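Local coordinates for L-isoleucine-4-hydroxylase (Bacillus thuringiensis, PDB 6LNH), which hydroxylates free L-isoleucine to (4S)-4-hydroxy-L-isoleucine, coupling this to oxidative decarboxylation of 2-oxoglutarate at a ferrous iron, with ascorbate as a further cofactor, at residues L228-E231 / E235-R238; T50-D55 / H180-S185; F17-K22 / A133-I138; E37-E42 / Q123-F128. All coordinates share one frame; numbering follows the deposited sequence.

Contact 1: L228-E231 / E235-R238; sequences LGTE and EAFR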
loop_
_atom_site.group_PDB
_atom_site.type_symbol
_atom_site.label_atom_id
_atom_site.label_comp_id
_atom_site.label_asym_id
_atom_site.label_seq_id
_atom_site.Cartn_x
_atom_site.Cartn_y
_atom_site.Cartn_z
ATOM N N LEU C 228 -0.074 -16.085 2.031
ATOM C CA LEU C 228 0.814 -15.050 1.520
ATOM C C LEU C 228 0.889 -15.148 0.002
ATOM O O LEU C 228 1.125 -16.231 -0.542
ATOM C CB LEU C 228 2.212 -15.185 2.126
ATOM C CG LEU C 228 3.149 -13.999 1.899
ATOM C CD1 LEU C 228 2.708 -12.810 2.737
ATOM C CD2 LEU C 228 4.589 -14.375 2.209
ATOM N N GLY C 229 0.680 -14.020 -0.676
ATOM C CA GLY C 229 0.704 -13.983 -2.122
ATOM C C GLY C 229 1.523 -12.818 -2.640
ATOM O O GLY C 229 2.021 -11.983 -1.879
ATOM N N THR C 230 1.650 -12.786 -3.964
ATOM C CA THR C 230 2.223 -11.663 -4.687
ATOM C C THR C 230 1.663 -11.694 -6.100
ATOM O O THR C 230 1.500 -12.771 -6.684
ATOM C CB THR C 230 3.761 -11.721 -4.702
ATOM O OG1 THR C 230 4.290 -10.551 -5.342
ATOM C CG2 THR C 230 4.251 -12.966 -5.435
ATOM N N GLU C 231 1.321 -10.518 -6.622
ATOM C CA GLU C 231 1.041 -10.352 -8.040
ATOM C C GLU C 231 2.254 -9.850 -8.811
ATOM O O GLU C 231 2.103 -9.317 -9.910
ATOM C CB GLU C 231 -0.149 -9.414 -8.221
ATOM C CG GLU C 231 -1.480 -10.040 -7.800
ATOM C CD GLU C 231 -2.594 -9.022 -7.727
ATOM O OE1 GLU C 231 -2.267 -7.818 -7.698
ATOM O OE2 GLU C 231 -3.784 -9.414 -7.701
ATOM N N GLU C 235 10.073 -12.973 -5.889
ATOM C CA GLU C 235 9.704 -13.707 -4.688
ATOM C C GLU C 235 9.376 -12.747 -3.552
ATOM O O GLU C 235 10.117 -11.792 -3.303
ATOM C CB GLU C 235 10.843 -14.635 -4.269
ATOM C CG GLU C 235 11.224 -15.667 -5.313
ATOM C CD GLU C 235 12.642 -16.175 -5.128
ATOM O OE1 GLU C 235 13.473 -15.429 -4.568
ATOM O OE2 GLU C 235 12.924 -17.318 -5.544
ATOM N N ALA C 236 8.265 -13.004 -2.869
ATOM C CA ALA C 236 7.850 -12.223 -1.715
ATOM C C ALA C 236 8.099 -13.021 -0.442
ATOM O O ALA C 236 7.975 -14.249 -0.424
ATOM C CB ALA C 236 6.370 -11.835 -1.808
ATOM N N PHE C 237 8.456 -12.311 0.625
ATOM C CA PHE C 237 8.865 -12.936 1.872
ATOM C C PHE C 237 8.031 -12.405 3.024
ATOM O O PHE C 237 7.578 -11.257 3.013
ATOM C CB PHE C 237 10.350 -12.686 2.171
ATOM C CG PHE C 237 11.279 -13.315 1.179
ATOM C CD1 PHE C 237 11.083 -14.620 0.758
ATOM C CD2 PHE C 237 12.340 -12.596 0.653
ATOM C CE1 PHE C 237 11.936 -15.203 -0.166
ATOM C CE2 PHE C 237 13.198 -13.171 -0.271
ATOM C CZ PHE C 237 12.996 -14.479 -0.682
ATOM N N ARG C 238 7.850 -13.257 4.026
ATOM C CA ARG C 238 7.342 -12.854 5.331
ATOM C C ARG C 238 8.222 -13.533 6.367
ATOM O O ARG C 238 8.157 -14.755 6.541
ATOM C CB ARG C 238 5.873 -13.232 5.518
ATOM C CG ARG C 238 5.263 -12.668 6.791
ATOM C CD ARG C 238 3.757 -12.845 6.814
ATOM N NE ARG C 238 3.171 -12.292 8.031
ATOM C CZ ARG C 238 2.774 -13.026 9.064
ATOM N NH1 ARG C 238 2.891 -14.346 9.023
ATOM N NH2 ARG C 238 2.255 -12.441 10.135
#

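Contact 2: T50-D55 / H180-S185; sequences TQAQLD and HLMNLS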
loop_
_atom_site.group_PDB
_atom_site.type_symbol
_atom_site.label_atom_id
_atom_site.label_comp_id
_atom_site.label_asym_id
_atom_site.label_seq_id
_atom_site.Cartn_x
_atom_site.Cartn_y
_atom_site.Cartn_z
ATOM N N THR C 50 18.711 -5.066 11.737
ATOM C CA THR C 50 19.202 -5.338 10.387
ATOM C C THR C 50 19.972 -6.653 10.328
ATOM O O THR C 50 19.823 -7.424 9.374
ATOM C CB THR C 50 20.067 -4.179 9.888
ATOM O OG1 THR C 50 19.262 -2.999 9.773
ATOM C CG2 THR C 50 20.664 -4.499 8.523
ATOM N N GLN C 51 20.799 -6.930 11.342
ATOM C CA GLN C 51 21.543 -8.187 11.357
ATOM C C GLN C 51 20.606 -9.376 11.509
ATOM O O GLN C 51 20.785 -10.405 10.845
ATOM C CB GLN C 51 22.560 -8.204 12.498
ATOM C CG GLN C 51 23.477 -7.011 12.605
ATOM C CD GLN C 51 24.405 -7.130 13.804
ATOM O OE1 GLN C 51 24.390 -8.139 14.514
ATOM N NE2 GLN C 51 25.214 -6.104 14.032
ATOM N N ALA C 52 19.613 -9.259 12.395
ATOM C CA ALA C 52 18.630 -10.325 12.555
ATOM C C ALA C 52 17.834 -10.534 11.275
ATOM O O ALA C 52 17.553 -11.674 10.889
ATOM C CB ALA C 52 17.703 -10.011 13.727
ATOM N N GLN C 53 17.466 -9.443 10.600
ATOM C CA GLN C 53 16.676 -9.566 9.379
ATOM C C GLN C 53 17.474 -10.251 8.282
ATOM O O GLN C 53 16.927 -11.045 7.509
ATOM C CB GLN C 53 16.216 -8.188 8.906
ATOM C CG GLN C 53 15.069 -7.582 9.693
ATOM C CD GLN C 53 14.787 -6.155 9.269
ATOM O OE1 GLN C 53 15.650 -5.490 8.698
ATOM N NE2 GLN C 53 13.577 -5.681 9.538
ATOM N N LEU C 54 18.775 -9.964 8.209
ATOM C CA LEU C 54 19.602 -10.530 7.154
ATOM C C LEU C 54 19.839 -12.019 7.352
ATOM O O LEU C 54 20.170 -12.715 6.385
ATOM C CB LEU C 54 20.939 -9.791 7.086
ATOM C CG LEU C 54 20.917 -8.421 6.407
ATOM C CD1 LEU C 54 22.273 -7.729 6.511
ATOM C CD2 LEU C 54 20.487 -8.553 4.959
ATOM N N ASP C 55 19.688 -12.521 8.581
ATOM C CA ASP C 55 19.869 -13.944 8.831
ATOM C C ASP C 55 18.795 -14.797 8.169
ATOM O O ASP C 55 19.030 -15.987 7.932
ATOM C CB ASP C 55 19.895 -14.226 10.331
ATOM C CG ASP C 55 20.371 -15.631 10.645
ATOM O OD1 ASP C 55 21.432 -16.027 10.121
ATOM O OD2 ASP C 55 19.684 -16.342 11.408
ATOM N N HIS C 180 6.369 -12.526 16.416
ATOM C CA HIS C 180 7.087 -11.286 16.141
ATOM C C HIS C 180 7.362 -11.194 14.646
ATOM O O HIS C 180 8.059 -12.047 14.088
ATOM C CB HIS C 180 8.397 -11.214 16.929
ATOM C CG HIS C 180 8.241 -11.489 18.392
ATOM N ND1 HIS C 180 7.791 -10.539 19.284
ATOM C CD2 HIS C 180 8.479 -12.605 19.119
ATOM C CE1 HIS C 180 7.756 -11.060 20.498
ATOM N NE2 HIS C 180 8.170 -12.312 20.425
ATOM N N LEU C 181 6.820 -10.162 14.004
ATOM C CA LEU C 181 7.179 -9.875 12.622
ATOM C C LEU C 181 8.612 -9.360 12.551
ATOM O O LEU C 181 8.980 -8.419 13.261
ATOM C CB LEU C 181 6.214 -8.853 12.024
ATOM C CG LEU C 181 6.449 -8.455 10.568
ATOM C CD1 LEU C 181 6.340 -9.662 9.647
ATOM C CD2 LEU C 181 5.469 -7.371 10.155
ATOM N N MET C 182 9.419 -9.973 11.687
ATOM C CA MET C 182 10.791 -9.529 11.474
ATOM C C MET C 182 10.975 -8.738 10.186
ATOM O O MET C 182 11.744 -7.772 10.165
ATOM C CB MET C 182 11.735 -10.734 11.473
ATOM C CG MET C 182 11.749 -11.492 12.789
ATOM S SD MET C 182 12.302 -10.480 14.176
ATOM C CE MET C 182 14.019 -10.240 13.738
ATOM N N ASN C 183 10.282 -9.116 9.114
ATOM C CA ASN C 183 10.442 -8.454 7.827
ATOM C C ASN C 183 9.341 -8.917 6.889
ATOM O O ASN C 183 8.839 -10.041 7.003
ATOM C CB ASN C 183 11.816 -8.728 7.201
ATOM C CG ASN C 183 12.226 -7.649 6.211
ATOM O OD1 ASN C 183 11.461 -6.725 5.934
ATOM N ND2 ASN C 183 13.437 -7.760 5.676
ATOM N N LEU C 184 8.980 -8.034 5.962
ATOM C CA LEU C 184 7.942 -8.311 4.979
ATOM C C LEU C 184 8.301 -7.559 3.709
ATOM O O LEU C 184 8.400 -6.330 3.727
ATOM C CB LEU C 184 6.576 -7.876 5.519
ATOM C CG LEU C 184 5.294 -8.002 4.698
ATOM C CD1 LEU C 184 4.920 -9.455 4.498
ATOM C CD2 LEU C 184 4.170 -7.249 5.398
ATOM N N SER C 185 8.511 -8.291 2.617
ATOM C CA SER C 185 8.792 -7.649 1.341
ATOM C C SER C 185 7.613 -6.774 0.923
ATOM O O SER C 185 6.456 -7.053 1.249
ATOM C CB SER C 185 9.097 -8.696 0.268
ATOM O OG SER C 185 7.951 -9.465 -0.036
HETATM O O HOH W 1 14.539 -10.291 7.022
#

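Contact 3: F17-K22 / A133-I138; sequences FSIEEK and AFKTNI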
loop_
_atom_site.group_PDB
_atom_site.type_symbol
_atom_site.label_atom_id
_atom_site.label_comp_id
_atom_site.label_asym_id
_atom_site.label_seq_id
_atom_site.Cartn_x
_atom_site.Cartn_y
_atom_site.Cartn_z
ATOM N N PHE C 17 2.303 0.846 28.836
ATOM C CA PHE C 17 1.285 0.173 29.681
ATOM C C PHE C 17 2.005 -0.805 30.612
ATOM O O PHE C 17 3.095 -1.281 30.251
ATOM C CB PHE C 17 0.241 -0.529 28.807
ATOM C CG PHE C 17 -0.031 0.152 27.488
ATOM C CD1 PHE C 17 -1.125 0.987 27.331
ATOM C CD2 PHE C 17 0.824 -0.021 26.411
ATOM C CE1 PHE C 17 -1.368 1.618 26.121
ATOM C CE2 PHE C 17 0.581 0.609 25.202
ATOM C CZ PHE C 17 -0.515 1.428 25.059
ATOM N N SER C 18 1.418 -1.071 31.781
ATOM C CA SER C 18 2.037 -2.008 32.752
ATOM C C SER C 18 2.018 -3.425 32.173
ATOM O O SER C 18 1.050 -3.763 31.471
ATOM C CB SER C 18 1.338 -1.952 34.079
ATOM O OG SER C 18 2.257 -1.632 35.112
ATOM N N ILE C 19 3.046 -4.220 32.474
ATOM C CA ILE C 19 3.120 -5.622 31.969
ATOM C C ILE C 19 2.054 -6.453 32.691
ATOM O O ILE C 19 1.510 -7.375 32.067
ATOM C CB ILE C 19 4.539 -6.194 32.146
ATOM C CG1 ILE C 19 5.550 -5.455 31.267
ATOM C CG2 ILE C 19 4.559 -7.690 31.884
ATOM C CD1 ILE C 19 5.574 -3.959 31.482
ATOM N N GLU C 20 1.766 -6.124 33.953
ATOM C CA GLU C 20 0.723 -6.846 34.726
ATOM C C GLU C 20 -0.650 -6.467 34.159
ATOM O O GLU C 20 -1.554 -7.319 34.180
ATOM C CB GLU C 20 0.836 -6.519 36.216
ATOM C CG GLU C 20 1.399 -5.133 36.486
ATOM C CD GLU C 20 2.872 -5.099 36.853
ATOM O OE1 GLU C 20 3.350 -6.069 37.472
ATOM O OE2 GLU C 20 3.539 -4.100 36.523
ATOM N N GLU C 21 -0.789 -5.230 33.675
ATOM C CA GLU C 21 -2.063 -4.764 33.069
ATOM C C GLU C 21 -2.224 -5.452 31.711
ATOM O O GLU C 21 -3.335 -5.910 31.406
ATOM C CB GLU C 21 -2.042 -3.247 32.883
ATOM C CG GLU C 21 -3.147 -2.528 33.632
ATOM C CD GLU C 21 -2.894 -1.044 33.834
ATOM O OE1 GLU C 21 -3.866 -0.312 34.107
ATOM O OE2 GLU C 21 -1.725 -0.624 33.717
ATOM N N LYS C 22 -1.136 -5.515 30.939
ATOM C CA LYS C 22 -1.142 -6.166 29.604
ATOM C C LYS C 22 -1.458 -7.653 29.776
ATOM O O LYS C 22 -2.213 -8.194 28.956
ATOM C CB LYS C 22 0.223 -6.004 28.930
ATOM C CG LYS C 22 0.545 -4.611 28.407
ATOM C CD LYS C 22 2.025 -4.302 28.451
ATOM C CE LYS C 22 2.540 -3.645 27.189
ATOM N NZ LYS C 22 4.020 -3.670 27.128
ATOM N N ALA C 133 5.238 -14.334 29.887
ATOM C CA ALA C 133 4.630 -15.652 30.034
ATOM C C ALA C 133 4.539 -16.056 31.499
ATOM O O ALA C 133 3.511 -16.576 31.948
ATOM C CB ALA C 133 5.421 -16.688 29.235
ATOM N N PHE C 134 5.611 -15.824 32.260
ATOM C CA PHE C 134 5.635 -16.169 33.678
ATOM C C PHE C 134 4.652 -15.370 34.521
ATOM O O PHE C 134 4.249 -15.843 35.586
ATOM C CB PHE C 134 7.049 -15.996 34.221
ATOM C CG PHE C 134 7.977 -17.078 33.787
ATOM C CD1 PHE C 134 7.467 -18.247 33.253
ATOM C CD2 PHE C 134 9.346 -16.936 33.902
ATOM C CE1 PHE C 134 8.300 -19.253 32.846
ATOM C CE2 PHE C 134 10.188 -17.951 33.496
ATOM C CZ PHE C 134 9.662 -19.111 32.963
ATOM N N LYS C 135 4.270 -14.171 34.102
ATOM C CA LYS C 135 3.312 -13.403 34.888
ATOM C C LYS C 135 1.866 -13.696 34.513
ATOM O O LYS C 135 0.961 -13.045 35.045
ATOM C CB LYS C 135 3.624 -11.905 34.788
ATOM C CG LYS C 135 5.023 -11.605 35.330
ATOM C CD LYS C 135 5.558 -10.232 34.966
ATOM C CE LYS C 135 6.272 -9.596 36.158
ATOM N NZ LYS C 135 5.400 -9.507 37.364
ATOM N N THR C 136 1.627 -14.663 33.632
ATOM C CA THR C 136 0.273 -15.134 33.404
ATOM C C THR C 136 -0.035 -16.283 34.362
ATOM O O THR C 136 0.863 -16.989 34.827
ATOM C CB THR C 136 0.098 -15.589 31.952
ATOM O OG1 THR C 136 0.846 -16.788 31.727
ATOM C CG2 THR C 136 0.589 -14.520 30.988
ATOM N N ASN C 137 -1.325 -16.472 34.646
ATOM C CA ASN C 137 -1.792 -17.666 35.346
ATOM C C ASN C 137 -1.881 -18.885 34.434
ATOM O O ASN C 137 -2.170 -19.985 34.919
ATOM C CB ASN C 137 -3.132 -17.399 36.056
ATOM C CG ASN C 137 -4.258 -17.003 35.109
ATOM O OD1 ASN C 137 -4.164 -17.161 33.893
ATOM N ND2 ASN C 137 -5.340 -16.478 35.679
ATOM N N ILE C 138 -1.653 -18.707 33.129
ATOM C CA ILE C 138 -1.724 -19.816 32.182
ATOM C C ILE C 138 -0.559 -20.779 32.378
ATOM O O ILE C 138 -0.733 -22.003 32.311
ATOM C CB ILE C 138 -1.783 -19.301 30.728
ATOM C CG1 ILE C 138 -3.045 -18.475 30.458
ATOM C CG2 ILE C 138 -1.753 -20.456 29.753
ATOM C CD1 ILE C 138 -2.964 -17.049 30.865
#

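Contact 4: E37-E42 / Q123-F128; sequences EIFLQE and QNIVRF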
loop_
_atom_site.group_PDB
_atom_site.type_symbol
_atom_site.label_atom_id
_atom_site.label_comp_id
_atom_site.label_asym_id
_atom_site.label_seq_id
_atom_site.Cartn_x
_atom_site.Cartn_y
_atom_site.Cartn_z
ATOM N N GLU C 37 7.572 -0.462 19.945
ATOM C CA GLU C 37 8.234 0.605 20.742
ATOM C C GLU C 37 9.042 -0.005 21.891
ATOM O O GLU C 37 10.141 0.497 22.158
ATOM C CB GLU C 37 7.211 1.616 21.260
ATOM C CG GLU C 37 5.772 1.147 21.148
ATOM C CD GLU C 37 4.774 2.066 21.834
ATOM O OE1 GLU C 37 3.596 2.077 21.420
ATOM O OE2 GLU C 37 5.177 2.771 22.780
ATOM N N ILE C 38 8.505 -1.033 22.551
ATOM C CA ILE C 38 9.199 -1.660 23.715
ATOM C C ILE C 38 10.507 -2.311 23.260
ATOM O O ILE C 38 11.394 -2.487 24.111
ATOM C CB ILE C 38 8.285 -2.673 24.425
ATOM C CG1 ILE C 38 8.017 -3.898 23.549
ATOM C CG2 ILE C 38 6.993 -2.011 24.881
ATOM C CD1 ILE C 38 7.082 -4.898 24.175
ATOM N N PHE C 39 10.617 -2.658 21.975
ATOM C CA PHE C 39 11.847 -3.316 21.464
ATOM C C PHE C 39 12.709 -2.306 20.698
ATOM O O PHE C 39 13.758 -2.700 20.164
ATOM C CB PHE C 39 11.487 -4.530 20.602
ATOM C CG PHE C 39 10.537 -5.502 21.254
ATOM C CD1 PHE C 39 10.820 -6.047 22.495
ATOM C CD2 PHE C 39 9.357 -5.871 20.630
ATOM C CE1 PHE C 39 9.946 -6.938 23.095
ATOM C CE2 PHE C 39 8.484 -6.762 21.231
ATOM C CZ PHE C 39 8.780 -7.295 22.463
ATOM N N LEU C 40 12.287 -1.040 20.666
ATOM C CA LEU C 40 13.053 0.003 19.934
ATOM C C LEU C 40 13.269 1.224 20.836
ATOM O O LEU C 40 12.884 2.334 20.430
ATOM C CB LEU C 40 12.286 0.376 18.662
ATOM C CG LEU C 40 12.227 -0.714 17.594
ATOM C CD1 LEU C 40 11.152 -0.407 16.567
ATOM C CD2 LEU C 40 13.576 -0.884 16.919
ATOM N N GLN C 41 13.869 1.016 22.010
ATOM C CA GLN C 41 14.133 2.132 22.955
ATOM C C GLN C 41 15.607 2.538 22.854
ATOM O O GLN C 41 15.969 3.580 23.424
ATOM C CB GLN C 41 13.753 1.728 24.379
ATOM C CG GLN C 41 12.253 1.593 24.588
ATOM C CD GLN C 41 11.501 2.826 24.150
ATOM O OE1 GLN C 41 11.409 3.135 22.964
ATOM N NE2 GLN C 41 10.951 3.543 25.115
ATOM N N GLU C 42 16.415 1.735 22.158
ATOM C CA GLU C 42 17.861 2.030 21.970
ATOM C C GLU C 42 18.116 2.260 20.479
ATOM O O GLU C 42 17.463 1.587 19.667
ATOM C CB GLU C 42 18.713 0.869 22.482
ATOM C CG GLU C 42 19.043 0.966 23.960
ATOM C CD GLU C 42 17.981 0.391 24.880
ATOM O OE1 GLU C 42 16.905 0.015 24.376
ATOM O OE2 GLU C 42 18.235 0.322 26.098
ATOM N N GLN C 123 17.824 -11.626 22.189
ATOM C CA GLN C 123 17.836 -12.013 23.597
ATOM C C GLN C 123 16.854 -11.177 24.407
ATOM O O GLN C 123 16.200 -11.686 25.324
ATOM C CB GLN C 123 19.242 -11.865 24.181
ATOM C CG GLN C 123 20.240 -12.941 23.794
ATOM C CD GLN C 123 21.635 -12.631 24.317
ATOM O OE1 GLN C 123 21.933 -11.493 24.678
ATOM N NE2 GLN C 123 22.491 -13.647 24.367
ATOM N N ASN C 124 16.736 -9.890 24.079
ATOM C CA ASN C 124 15.801 -9.030 24.796
ATOM C C ASN C 124 14.354 -9.400 24.490
ATOM O O ASN C 124 13.494 -9.343 25.377
ATOM C CB ASN C 124 16.060 -7.569 24.444
ATOM C CG ASN C 124 15.222 -6.618 25.265
ATOM O OD1 ASN C 124 14.925 -6.883 26.430
ATOM N ND2 ASN C 124 14.817 -5.508 24.657
ATOM N N ILE C 125 14.065 -9.771 23.241
ATOM C CA ILE C 125 12.712 -10.202 22.894
ATOM C C ILE C 125 12.353 -11.462 23.669
ATOM O O ILE C 125 11.267 -11.570 24.251
ATOM C CB ILE C 125 12.585 -10.418 21.375
ATOM C CG1 ILE C 125 12.734 -9.092 20.625
ATOM C CG2 ILE C 125 11.251 -11.065 21.037
ATOM C CD1 ILE C 125 13.004 -9.264 19.145
ATOM N N VAL C 126 13.269 -12.432 23.693
ATOM C CA VAL C 126 13.022 -13.684 24.403
ATOM C C VAL C 126 12.839 -13.434 25.894
ATOM O O VAL C 126 11.956 -14.020 26.533
ATOM C CB VAL C 126 14.169 -14.677 24.133
ATOM C CG1 VAL C 126 14.072 -15.876 25.059
ATOM C CG2 VAL C 126 14.156 -15.115 22.674
ATOM N N ARG C 127 13.660 -12.555 26.473
ATOM C CA ARG C 127 13.526 -12.256 27.894
ATOM C C ARG C 127 12.232 -11.505 28.188
ATOM O O ARG C 127 11.600 -11.729 29.228
ATOM C CB ARG C 127 14.745 -11.480 28.389
ATOM C CG ARG C 127 15.984 -12.360 28.580
ATOM C CD ARG C 127 15.629 -13.738 29.150
ATOM N NE ARG C 127 16.399 -14.815 28.530
ATOM C CZ ARG C 127 16.141 -16.110 28.688
ATOM N NH1 ARG C 127 15.129 -16.498 29.451
ATOM N NH2 ARG C 127 16.894 -17.020 28.081
ATOM N N PHE C 128 11.829 -10.591 27.300
ATOM C CA PHE C 128 10.529 -9.948 27.469
ATOM C C PHE C 128 9.405 -10.975 27.398
ATOM O O PHE C 128 8.486 -10.968 28.227
ATOM C CB PHE C 128 10.313 -8.857 26.421
ATOM C CG PHE C 128 8.912 -8.320 26.421
ATOM C CD1 PHE C 128 8.549 -7.312 27.299
ATOM C CD2 PHE C 128 7.945 -8.843 25.574
ATOM C CE1 PHE C 128 7.257 -6.825 27.325
ATOM C CE2 PHE C 128 6.648 -8.363 25.595
ATOM C CZ PHE C 128 6.304 -7.352 26.473
#

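Contact 1: L228-E231 / E235-R238
L228 makes the largest contribution, A236 the second. The CD2 methyl of L228 reaches R238 CB at 3.7 Å and rests on the backbone before it, with F237 C 4.0 Å from the same CD2. The torsions explain the reach: CG stands anti to the L228 backbone nitrogen (chi1 -168°), which carries the branch across to the other strand. The L228 and R238 side chains cross obliquely, so only the root of R238 is touched, while its extended chain leads off until the side chain lies about 9 Å from the bound iron. A236 is the second apolar patch, its CB meeting T230 CB at 3.9 Å. The hydroxyl of T230 looks elsewhere, being hydrogen-bonded to T187 O and C232 N.

The segments run nearly antiparallel (156°), yet the closest CA pair, T230 and A236, is 6.4 Å apart and no backbone bond joins them. The contact is packing between layers, not strand pairing, consistent with the cupin-type double-stranded beta-helix. Strand 222-229 is an outer member of the three-stranded sheet, where G229 bonds to I189, whereas strand 236-247 lies inside the seven-stranded sheet, with A236 and R238 bonded to A156 and Y154 of strand 145-156.

Contact 2: T50-D55 / H180-S185
The carboxamides of Q53 and N183 are stacked, their planes 15° apart although the two side chains cross at about a right angle. Over one face of the Q53 amide lies that of N183, with Q53 NE2 4.1 Å from N183 CG. At its edge Q53 uses an N-H: NE2 donates to M182 O at 2.9 Å, with the acceptor close to the amide plane. The C=O...N angle of 168° puts the donor nearly end-on to the carbonyl. N183 is engaged at both ends of its amide. OD1 receives a weak bond from L184 N, and ND2 donates to a water (3.1 Å) that in turn donates to Q53 O, 2.6 Å from it. The helix thus grips the strand by one direct and one water-mediated bond, both through Q53.

M182 adds an apolar touch, CE to A52 CB at 3.7 Å. Bends at chi2 and chi3 curl the thioether round to place that methyl. M182 and N183 both face D239 in a classic beta bulge, and both CB atoms are directed at the helix as a result.

The helix segment 50-54 crosses strand segment 180-184 steeply (-76°), with the axes 8.3 Å apart at closest approach; these belong to helix 44-54 and strand 176-184. A52 also packs on F116 of helix 114-117, and L54, facing away from the strand, meets L54 of the third subunit.

Contact 3: F17-K22 / A133-I138
Apolar contact between I19 and K135 is the nearest thing to packing here. The CG2 methyl of I19 lies 4.1 Å from CD of K135, touching the aliphatic middle of the lysine at a slant. CG2 is the branch set opposite the I19 backbone nitrogen, whereas CG1 leads away from the contact.

Charge provides the second component. The E20 and K135 side chains lie alongside each other, pointing the same way, and E20 OE1 stands 4.0 Å from K135 NZ. This is longer than a salt bridge, so any attraction is probably weak on so exposed a surface. A bend at chi2 turns the E20 carboxylate back toward S18. Its other oxygen, OE2, accepts from S18 OG at 3.1 Å through the anti lone pair.

Structurally, the start of one helix meets the end of another: S18 occupies the N-cap position of helix 19-29 without a side-chain capping bond, and K135 follows helix 120-134.

Hydrogen bonds within each segment fix these ends. K22 N bonds to S18 O at 2.9 Å in the first helical turn. On the other side A133 O receives two donors from one residue, T136 OG1 at 2.7 Å and T136 N at 3.2 Å. Beyond the turn, N137 N bonds to E27 OE2 of helix 19-29, while K141 NZ binds the carbonyls of F134 and T136.

Contact 4: E37-E42 / Q123-F128
F39 and F128 form a T-shaped pair at the tight centre of this contact: the edge of F39 is directed at the face of F128, with centroids 5.2 Å apart and planes at 84°. The closest atoms of the two rings are F39 CZ and F128 CD2, at 3.6 Å. Both faces of the F39 ring are occupied as well. I125 CG1 sits over one, 4.3 Å from the F39 centroid and 18° off the normal, in a CH-pi contact. Against the opposite face lies CG1 of the preceding residue, I38, 3.4 Å above the plane and over its centre. I38 serves both rings because its CG1 takes the position between the backbone nitrogen and the carbonyl carbon (chi1 68°). The chain then extends to CD1, which lies over the F128 face with 3.8 Å to the centroid and approaches F128 CZ at 3.5 Å. Contacts at the edge and on both faces probably restrict rotation of the F39 ring.

Toward solvent the fit slackens. N124 is directed at the loop, but its ND2 stays 4.6 Å from I38 O, and E42 OE1, also on the loop side, is still 5.9 Å from N124 ND2; the backbone N of E42 instead bonds to N45 OD1. L40 faces away from the helix and packs on S233 of the third subunit.

Residues 37-39 form a 3-10 turn between strand 31-34 and helix 44-54, so the contact pins this connection to the middle of helix 120-134. L212, in a loop, touches both F39 and I125 and continues the apolar layer.

Contacts 1 and 2 meet on neighbouring strands of the seven-stranded sheet: S185 OG of contact 2 lies 3.0 Å from F237 N of contact 1, a probable hydrogen bond, and their centres are 15 Å apart. Contact 2 reaches contact 4 where H180 NE2 packs 3.4 Å from I125 CG2. Contacts 3 and 4 share helix 120-134, with contact 4 nested inside the chain loop that contact 3 closes. Contacts 1 and 3 lie on opposite sides of the chain's centre, their own centres 34 Å apart. Only contact 1 approaches the iron bound by H170, D172 and H223; the R238 side chain is about 9 Å from that of H223.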